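Local coordinates for protein aldo-keto Reductase, OXIDOREDUCTASE (PDB 5T79) that binds NADPH and probably works as an aldo-keto reductase, converting 3-hydroxybutanal to 1,3-butanediol with this cofactor as reductant, at residues F36-Q50 against S72-F85. Numbering follows the deposited sequence. Where two conformers were deposited one is given.
Sequences FGDTTRVENSRALLQ and SAECNFGRILQEDF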
ATOM      1  N   PHE A  36     -13.581   2.864   4.024  1.00 14.19           N
ATOM      2  CA  PHE A  36     -13.996   3.659   2.866  1.00 14.08           C
ATOM      3  C   PHE A  36     -15.225   3.026   2.157  1.00 18.59           C
ATOM      4  O   PHE A  36     -15.652   3.535   1.130  1.00 18.97           O
ATOM      5  CB  PHE A  36     -12.805   3.892   1.884  1.00 14.66           C
ATOM      6  CG  PHE A  36     -11.787   4.836   2.505  1.00 15.14           C
ATOM      7  CD1 PHE A  36     -10.857   4.372   3.431  1.00 16.30           C
ATOM      8  CD2 PHE A  36     -11.799   6.195   2.204  1.00 15.80           C
ATOM      9  CE1 PHE A  36      -9.964   5.244   4.055  1.00 16.61           C
ATOM     10  CE2 PHE A  36     -10.905   7.072   2.836  1.00 17.53           C
ATOM     11  CZ  PHE A  36      -9.989   6.585   3.753  1.00 15.07           C
ATOM     12  N   GLY A  37     -15.843   2.019   2.785  1.00 14.69           N
ATOM     13  CA  GLY A  37     -17.015   1.341   2.242  1.00 15.15           C
ATOM     14  C   GLY A  37     -18.321   1.973   2.687  1.00 19.59           C
ATOM     15  O   GLY A  37     -18.329   3.070   3.264  1.00 18.18           O
ATOM     16  N   ASP A  38     -19.440   1.287   2.416  1.00 16.69           N
ATOM     17  CA  ASP A  38     -20.770   1.781   2.777  1.00 16.09           C
ATOM     18  C   ASP A  38     -21.108   1.488   4.248  1.00 20.46           C
ATOM     19  O   ASP A  38     -22.147   1.947   4.738  1.00 20.79           O
ATOM     20  CB  ASP A  38     -21.848   1.159   1.860  1.00 17.12           C
ATOM     21  CG  ASP A  38     -21.842   1.641   0.412  1.00 19.24           C
ATOM     22  OD1 ASP A  38     -21.174   2.669   0.119  1.00 19.88           O
ATOM     23  OD2 ASP A  38     -22.489   0.986  -0.429  1.00 22.66           O
ATOM     24  N   THR A  39     -20.248   0.718   4.953  1.00 17.03           N
ATOM     25  CA  THR A  39     -20.470   0.355   6.362  1.00 17.53           C
ATOM     26  C   THR A  39     -19.813   1.338   7.333  1.00 23.36           C
ATOM     27  O   THR A  39     -19.911   1.153   8.557  1.00 23.34           O
ATOM     28  CB  THR A  39     -19.969  -1.060   6.663  1.00 24.13           C
ATOM     29  OG1 THR A  39     -18.597  -1.137   6.306  1.00 21.72           O
ATOM     30  CG2 THR A  39     -20.777  -2.138   5.962  1.00 25.07           C
ATOM     31  N   THR A  40     -19.139   2.356   6.808  1.00 20.35           N
ATOM     32  CA  THR A  40     -18.532   3.392   7.643  1.00 21.38           C
ATOM     33  C   THR A  40     -19.113   4.730   7.158  1.00 22.37           C
ATOM     34  O   THR A  40     -19.869   4.736   6.186  1.00 23.85           O
ATOM     35  CB  THR A  40     -16.986   3.288   7.648  1.00 31.11           C
ATOM     36  OG1 THR A  40     -16.533   3.162   6.324  1.00 26.97           O
ATOM     37  CG2 THR A  40     -16.473   2.087   8.456  1.00 31.65           C
ATOM     38  N   ARG A  41     -18.869   5.828   7.884  1.00 16.37           N
ATOM     39  CA  ARG A  41     -19.460   7.130   7.533  1.00 15.52           C
ATOM     40  C   ARG A  41     -18.578   7.873   6.556  1.00 19.35           C
ATOM     41  O   ARG A  41     -17.367   7.957   6.769  1.00 16.66           O
ATOM     42  CB  ARG A  41     -19.673   7.980   8.789  1.00 15.89           C
ATOM     43  CG  ARG A  41     -20.616   7.329   9.786  1.00 22.18           C
ATOM     44  CD  ARG A  41     -20.579   8.078  11.106  1.00 26.77           C
ATOM     45  NE  ARG A  41     -21.505   7.496  12.080  1.00 33.22           N
ATOM     46  CZ  ARG A  41     -21.134   6.677  13.061  1.00 55.90           C
ATOM     47  NH1 ARG A  41     -19.862   6.312  13.190  1.00 46.68           N
ATOM     48  NH2 ARG A  41     -22.033   6.212  13.921  1.00 42.64           N
ATOM     49  N   VAL A  42     -19.187   8.423   5.480  1.00 18.34           N
ATOM     50  CA  VAL A  42     -18.446   9.180   4.455  1.00 17.79           C
ATOM     51  C   VAL A  42     -17.821  10.436   5.093  1.00 18.90           C
ATOM     52  O   VAL A  42     -16.715  10.797   4.710  1.00 17.94           O
ATOM     53  CB  VAL A  42     -19.321   9.492   3.205  1.00 23.62           C
ATOM     54  CG1 VAL A  42     -18.696  10.583   2.322  1.00 24.33           C
ATOM     55  CG2 VAL A  42     -19.534   8.224   2.383  1.00 23.41           C
ATOM     56  N   GLU A  43     -18.455  11.023   6.130  1.00 17.58           N
ATOM     57  CA  GLU A  43     -17.872  12.158   6.859  1.00 18.92           C
ATOM     58  C   GLU A  43     -16.455  11.788   7.364  1.00 21.46           C
ATOM     59  O   GLU A  43     -15.528  12.592   7.251  1.00 19.34           O
ATOM     60  CB  GLU A  43     -18.788  12.554   8.024  1.00 21.66           C
ATOM     61  CG  GLU A  43     -18.167  13.343   9.159  1.00 36.01           C
ATOM     62  CD  GLU A  43     -19.012  13.355  10.426  1.00 61.94           C
ATOM     63  OE1 GLU A  43     -19.430  12.267  10.895  1.00 47.88           O
ATOM     64  OE2 GLU A  43     -19.265  14.465  10.947  1.00 59.18           O
ATOM     65  N   ASN A  44     -16.304  10.568   7.917  1.00 17.58           N
ATOM     66  CA  ASN A  44     -15.018  10.090   8.426  1.00 16.80           C
ATOM     67  C   ASN A  44     -14.049   9.805   7.283  1.00 19.56           C
ATOM     68  O   ASN A  44     -12.890  10.215   7.379  1.00 19.20           O
ATOM     69  CB  ASN A  44     -15.191   8.859   9.309  1.00 19.38           C
ATOM     70  CG  ASN A  44     -13.879   8.404   9.912  1.00 40.79           C
ATOM     71  OD1 ASN A  44     -13.134   9.189  10.530  1.00 34.05           O
ATOM     72  ND2 ASN A  44     -13.529   7.152   9.662  1.00 31.65           N
ATOM     73  N   SER A  45     -14.501   9.110   6.208  1.00 15.20           N
ATOM     74  CA  SER A  45     -13.668   8.825   5.022  1.00 14.61           C
ATOM     75  C   SER A  45     -13.071  10.126   4.459  1.00 16.69           C
ATOM     76  O   SER A  45     -11.878  10.211   4.148  1.00 13.98           O
ATOM     77  CB  SER A  45     -14.520   8.151   3.942  1.00 16.13           C
ATOM     78  OG  SER A  45     -14.989   6.903   4.413  1.00 21.53           O
ATOM     79  N   ARG A  46     -13.919  11.157   4.356  1.00 14.76           N
ATOM     80  CA  ARG A  46     -13.533  12.462   3.811  1.00 15.56           C
ATOM     81  C   ARG A  46     -12.461  13.101   4.702  1.00 18.80           C
ATOM     82  O   ARG A  46     -11.455  13.586   4.189  1.00 17.52           O
ATOM     83  CB  ARG A  46     -14.788  13.371   3.714  1.00 16.49           C
ATOM     84  CG  ARG A  46     -14.540  14.669   2.967  1.00 19.04           C
ATOM     85  CD  ARG A  46     -15.716  15.623   3.052  1.00 19.21           C
ATOM     86  NE  ARG A  46     -16.976  15.006   2.610  1.00 17.45           N
ATOM     87  CZ  ARG A  46     -17.388  14.936   1.352  1.00 28.67           C
ATOM     88  NH1 ARG A  46     -16.638  15.433   0.370  1.00 21.85           N
ATOM     89  NH2 ARG A  46     -18.558  14.382   1.063  1.00 21.16           N
ATOM     90  N   ALA A  47     -12.674  13.082   6.028  1.00 16.35           N
ATOM     91  CA  ALA A  47     -11.737  13.638   7.014  1.00 16.48           C
ATOM     92  C   ALA A  47     -10.370  12.932   6.924  1.00 18.48           C
ATOM     93  O   ALA A  47      -9.338  13.597   7.023  1.00 18.25           O
ATOM     94  CB  ALA A  47     -12.310  13.497   8.428  1.00 17.17           C
ATOM     95  N   LEU A  48     -10.363  11.605   6.721  1.00 14.60           N
ATOM     96  CA  LEU A  48      -9.104  10.817   6.581  1.00 13.79           C
ATOM     97  C   LEU A  48      -8.327  11.239   5.330  1.00 17.19           C
ATOM     98  O   LEU A  48      -7.135  11.534   5.406  1.00 15.96           O
ATOM     99  CB  LEU A  48      -9.415   9.292   6.501  1.00 13.24           C
ATOM    100  CG  LEU A  48      -9.948   8.655   7.784  1.00 17.81           C
ATOM    101  CD1 LEU A  48     -10.511   7.254   7.529  1.00 16.68           C
ATOM    102  CD2 LEU A  48      -8.885   8.645   8.877  1.00 19.59           C
ATOM    103  N   LEU A  49      -8.996  11.289   4.181  1.00 14.27           N
ATOM    104  CA  LEU A  49      -8.334  11.722   2.950  1.00 13.32           C
ATOM    105  C   LEU A  49      -7.804  13.168   3.063  1.00 16.03           C
ATOM    106  O   LEU A  49      -6.689  13.434   2.641  1.00 15.86           O
ATOM    107  CB  LEU A  49      -9.273  11.600   1.738  1.00 12.43           C
ATOM    108  CG  LEU A  49      -9.684  10.176   1.357  1.00 14.57           C
ATOM    109  CD1 LEU A  49     -10.682  10.194   0.207  1.00 15.56           C
ATOM    110  CD2 LEU A  49      -8.470   9.321   1.022  1.00 15.01           C
ATOM    111  N   GLN A  50      -8.592  14.091   3.629  1.00 13.78           N
ATOM    112  CA  GLN A  50      -8.153  15.483   3.751  1.00 13.93           C
ATOM    113  C   GLN A  50      -6.974  15.596   4.722  1.00 17.45           C
ATOM    114  O   GLN A  50      -6.032  16.342   4.443  1.00 16.42           O
ATOM    115  CB  GLN A  50      -9.322  16.382   4.209  1.00 15.25           C
ATOM    116  CG  GLN A  50     -10.375  16.567   3.102  1.00 19.56           C
ATOM    117  CD  GLN A  50     -11.492  17.488   3.538  1.00 25.08           C
ATOM    118  OE1 GLN A  50     -11.390  18.160   4.547  1.00 21.27           O
ATOM    119  NE2 GLN A  50     -12.552  17.595   2.753  1.00 15.95           N
ATOM    120  N   SER A  72     -17.377  -0.224  -3.412  1.00 15.29           N
ATOM    121  CA  SER A  72     -17.859   0.991  -2.706  1.00 14.49           C
ATOM    122  C   SER A  72     -16.720   1.935  -2.285  1.00 16.03           C
ATOM    123  O   SER A  72     -16.933   3.146  -2.277  1.00 15.12           O
ATOM    124  CB  SER A  72     -18.731   0.633  -1.505  1.00 16.56           C
ATOM    125  OG  SER A  72     -18.033  -0.159  -0.555  1.00 15.95           O
ATOM    126  N   ALA A  73     -15.515   1.417  -1.956  1.00 13.97           N
ATOM    127  CA  ALA A  73     -14.391   2.311  -1.613  1.00 13.14           C
ATOM    128  C   ALA A  73     -14.013   3.146  -2.831  1.00 16.27           C
ATOM    129  O   ALA A  73     -13.768   4.342  -2.684  1.00 16.01           O
ATOM    130  CB  ALA A  73     -13.181   1.524  -1.113  1.00 13.47           C
ATOM    131  N   GLU A  74     -13.998   2.532  -4.039  1.00 12.64           N
ATOM    132  CA  GLU A  74     -13.695   3.257  -5.285  1.00 10.99           C
ATOM    133  C   GLU A  74     -14.783   4.316  -5.547  1.00 15.35           C
ATOM    134  O   GLU A  74     -14.454   5.466  -5.894  1.00 12.89           O
ATOM    135  CB  GLU A  74     -13.564   2.292  -6.473  1.00 11.78           C
ATOM    136  CG  GLU A  74     -12.219   1.553  -6.538  1.00  9.17           C
ATOM    137  CD  GLU A  74     -12.113   0.658  -7.757  1.00 16.50           C
ATOM    138  OE1 GLU A  74     -13.170   0.302  -8.321  1.00 17.15           O
ATOM    139  OE2 GLU A  74     -10.984   0.247  -8.109  1.00 15.97           O
ATOM    140  N   CYS A  75     -16.077   3.964  -5.342  0.73 12.86           N
ATOM    141  CA  CYS A  75     -17.189   4.949  -5.505  0.73 14.13           C
ATOM    142  C   CYS A  75     -17.045   6.104  -4.547  0.73 15.60           C
ATOM    143  O   CYS A  75     -17.202   7.254  -4.945  0.73 14.38           O
ATOM    144  CB  CYS A  75     -18.545   4.291  -5.301  0.73 15.73           C
ATOM    145  SG  CYS A  75     -18.979   3.125  -6.585  0.73 20.16           S
ATOM    146  N   ASN A  76     -16.823   5.801  -3.265  1.00 14.45           N
ATOM    147  CA  ASN A  76     -16.733   6.852  -2.238  1.00 14.70           C
ATOM    148  C   ASN A  76     -15.532   7.718  -2.469  1.00 16.44           C
ATOM    149  O   ASN A  76     -15.654   8.936  -2.376  1.00 15.76           O
ATOM    150  CB  ASN A  76     -16.730   6.257  -0.824  1.00 16.10           C
ATOM    151  CG  ASN A  76     -18.098   5.839  -0.382  1.00 29.21           C
ATOM    152  OD1 ASN A  76     -19.098   6.486  -0.700  1.00 24.59           O
ATOM    153  ND2 ASN A  76     -18.176   4.757   0.370  1.00 22.97           N
ATOM    154  N   PHE A  77     -14.400   7.116  -2.854  1.00 12.18           N
ATOM    155  CA  PHE A  77     -13.190   7.883  -3.207  1.00 12.97           C
ATOM    156  C   PHE A  77     -13.483   8.781  -4.426  1.00 17.19           C
ATOM    157  O   PHE A  77     -13.118   9.952  -4.415  1.00 16.55           O
ATOM    158  CB  PHE A  77     -12.000   6.948  -3.506  1.00 14.00           C
ATOM    159  CG  PHE A  77     -10.786   7.713  -3.986  1.00 15.09           C
ATOM    160  CD1 PHE A  77      -9.982   8.403  -3.089  1.00 18.38           C
ATOM    161  CD2 PHE A  77     -10.472   7.771  -5.337  1.00 17.64           C
ATOM    162  CE1 PHE A  77      -8.875   9.127  -3.531  1.00 20.71           C
ATOM    163  CE2 PHE A  77      -9.374   8.507  -5.783  1.00 21.38           C
ATOM    164  CZ  PHE A  77      -8.585   9.187  -4.878  1.00 20.25           C
ATOM    165  N   GLY A  78     -14.138   8.226  -5.442  1.00 14.80           N
ATOM    166  CA  GLY A  78     -14.538   8.965  -6.647  1.00 15.25           C
ATOM    167  C   GLY A  78     -15.372  10.202  -6.334  1.00 18.66           C
ATOM    168  O   GLY A  78     -15.100  11.287  -6.853  1.00 17.55           O
ATOM    169  N   ARG A  79     -16.362  10.062  -5.443  1.00 15.57           N
ATOM    170  CA  ARG A  79     -17.214  11.190  -5.019  1.00 15.22           C
ATOM    171  C   ARG A  79     -16.383  12.257  -4.273  1.00 17.13           C
ATOM    172  O   ARG A  79     -16.522  13.453  -4.570  1.00 16.62           O
ATOM    173  CB  ARG A  79     -18.356  10.692  -4.101  1.00 15.49           C
ATOM    174  CG  ARG A  79     -19.272  11.823  -3.614  1.00 22.96           C
ATOM    175  CD  ARG A  79     -20.285  11.348  -2.602  1.00 26.98           C
ATOM    176  NE  ARG A  79     -20.835  12.458  -1.810  1.00 28.10           N
ATOM    177  CZ  ARG A  79     -21.450  12.304  -0.641  1.00 39.20           C
ATOM    178  NH1 ARG A  79     -21.616  11.092  -0.126  1.00 26.04           N
ATOM    179  NH2 ARG A  79     -21.920  13.355   0.013  1.00 31.78           N
ATOM    180  N   ILE A  80     -15.552  11.833  -3.293  1.00 14.32           N
ATOM    181  CA  ILE A  80     -14.736  12.764  -2.495  1.00 14.20           C
ATOM    182  C   ILE A  80     -13.725  13.468  -3.417  1.00 16.89           C
ATOM    183  O   ILE A  80     -13.495  14.676  -3.266  1.00 15.92           O
ATOM    184  CB  ILE A  80     -14.072  12.075  -1.280  1.00 16.56           C
ATOM    185  CG1 ILE A  80     -15.159  11.598  -0.280  1.00 16.05           C
ATOM    186  CG2 ILE A  80     -13.056  13.019  -0.563  1.00 17.84           C
ATOM    187  CD1 ILE A  80     -14.704  10.455   0.666  1.00 17.43           C
ATOM    188  N   LEU A  81     -13.150  12.729  -4.370  1.00 14.56           N
ATOM    189  CA  LEU A  81     -12.220  13.307  -5.351  1.00 15.96           C
ATOM    190  C   LEU A  81     -12.917  14.438  -6.150  1.00 19.95           C
ATOM    191  O   LEU A  81     -12.364  15.535  -6.260  1.00 18.84           O
ATOM    192  CB  LEU A  81     -11.670  12.232  -6.301  1.00 16.12           C
ATOM    193  CG  LEU A  81     -10.992  12.729  -7.585  1.00 22.98           C
ATOM    194  CD1 LEU A  81      -9.649  13.391  -7.305  1.00 24.60           C
ATOM    195  CD2 LEU A  81     -10.807  11.601  -8.543  1.00 27.26           C
ATOM    196  N   GLN A  82     -14.131  14.166  -6.673  1.00 16.98           N
ATOM    197  CA  GLN A  82     -14.903  15.143  -7.459  1.00 18.14           C
ATOM    198  C   GLN A  82     -15.259  16.368  -6.601  1.00 19.89           C
ATOM    199  O   GLN A  82     -15.164  17.507  -7.067  1.00 18.73           O
ATOM    200  CB  GLN A  82     -16.191  14.472  -8.001  1.00 20.70           C
ATOM    201  CG  GLN A  82     -17.148  15.403  -8.778  1.00 40.82           C
ATOM    202  CD  GLN A  82     -16.640  15.865 -10.132  1.00 72.83           C
ATOM    203  OE1 GLN A  82     -15.925  15.154 -10.851  1.00 71.85           O
ATOM    204  NE2 GLN A  82     -17.042  17.066 -10.534  1.00 68.86           N
ATOM    205  N   GLU A  83     -15.673  16.133  -5.346  1.00 16.54           N
ATOM    206  CA  GLU A  83     -16.130  17.224  -4.488  1.00 15.48           C
ATOM    207  C   GLU A  83     -15.006  18.071  -3.930  1.00 18.85           C
ATOM    208  O   GLU A  83     -15.168  19.295  -3.843  1.00 17.61           O
ATOM    209  CB  GLU A  83     -16.970  16.680  -3.317  1.00 16.49           C
ATOM    210  CG  GLU A  83     -18.326  16.128  -3.755  1.00 23.39           C
ATOM    211  CD  GLU A  83     -19.162  15.443  -2.689  1.00 40.80           C
ATOM    212  OE1 GLU A  83     -18.646  15.191  -1.576  1.00 32.75           O
ATOM    213  OE2 GLU A  83     -20.331  15.114  -2.988  1.00 30.48           O
ATOM    214  N   ASP A  84     -13.873  17.448  -3.548  1.00 14.41           N
ATOM    215  CA  ASP A  84     -12.837  18.174  -2.831  1.00 14.94           C
ATOM    216  C   ASP A  84     -11.450  18.206  -3.447  1.00 19.81           C
ATOM    217  O   ASP A  84     -10.693  19.117  -3.114  1.00 20.77           O
ATOM    218  CB  ASP A  84     -12.689  17.539  -1.418  1.00 16.27           C
ATOM    219  CG  ASP A  84     -13.936  17.515  -0.543  1.00 19.90           C
ATOM    220  OD1 ASP A  84     -14.807  18.405  -0.711  1.00 22.45           O
ATOM    221  OD2 ASP A  84     -14.007  16.662   0.362  1.00 20.88           O
ATOM    222  N   PHE A  85     -11.076  17.227  -4.281  1.00 15.14           N
ATOM    223  CA  PHE A  85      -9.685  17.130  -4.723  1.00 15.12           C
ATOM    224  C   PHE A  85      -9.401  17.360  -6.207  1.00 19.92           C
ATOM    225  O   PHE A  85      -8.231  17.289  -6.579  1.00 18.68           O
ATOM    226  CB  PHE A  85      -9.154  15.731  -4.369  1.00 15.13           C
ATOM    227  CG  PHE A  85      -8.928  15.506  -2.888  1.00 16.37           C
ATOM    228  CD1 PHE A  85      -9.944  14.998  -2.082  1.00 19.02           C
ATOM    229  CD2 PHE A  85      -7.686  15.743  -2.316  1.00 16.71           C
ATOM    230  CE1 PHE A  85      -9.728  14.753  -0.717  1.00 19.25           C
ATOM    231  CE2 PHE A  85      -7.466  15.497  -0.954  1.00 19.85           C
ATOM    232  CZ  PHE A  85      -8.488  15.003  -0.165  1.00 17.94           C
TER
HETATM  233  O   HOH W   1     -20.794   5.176   1.285  1.00 25.90           O
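Asp84 OD2 is gripped from opposite faces of its carboxylate by two donors of helix 42-54: Arg46 NH1 at 2.9 Å and Gln50 NE2 at 3.0 Å. The two donors lie one turn apart on that helix, so a single acid on helix 72-85 can serve both. Arg46 also holds Glu83 end-on, NH1 and NH2 each 2.8 Å from the one atom OE1, with carboxylate and guanidinium nearly coplanar. A bend at chi3 (-54°) turns its guanidinium into this acidic corner, where Ile80 CG1 lies over one face. Glu83 OE2 is taken by Arg79 NE in a nearly straight bond (172°), and this shared acid probably offsets the closeness of the two arginines. Beneath the charges, branched Ile80 fits as a knob among Val42, Ser45, Arg46 and Leu49. Leu49 CD1 meets Ile80 CG2 and, at 3.8 Å, Phe77 CD1; both Leu49 and Phe77 touch Phe60 of strand 59-61, on the barrel wall. At the other end, the amide of Asn76 suits a loop carbonyl, ND2 donating to Phe36 O at 2.9 Å, while a water joins ND2 to Asp38 OD1. Small Ala73 lets its CB come within 3.8 Å of Phe36 CB. The contact joins two neighbouring outer helices of the TIM barrel: a salt-bridge network clasps their partly exposed side, apolar packing seats them on strand 59-61, and an amide anchors the loop near the NADPH site.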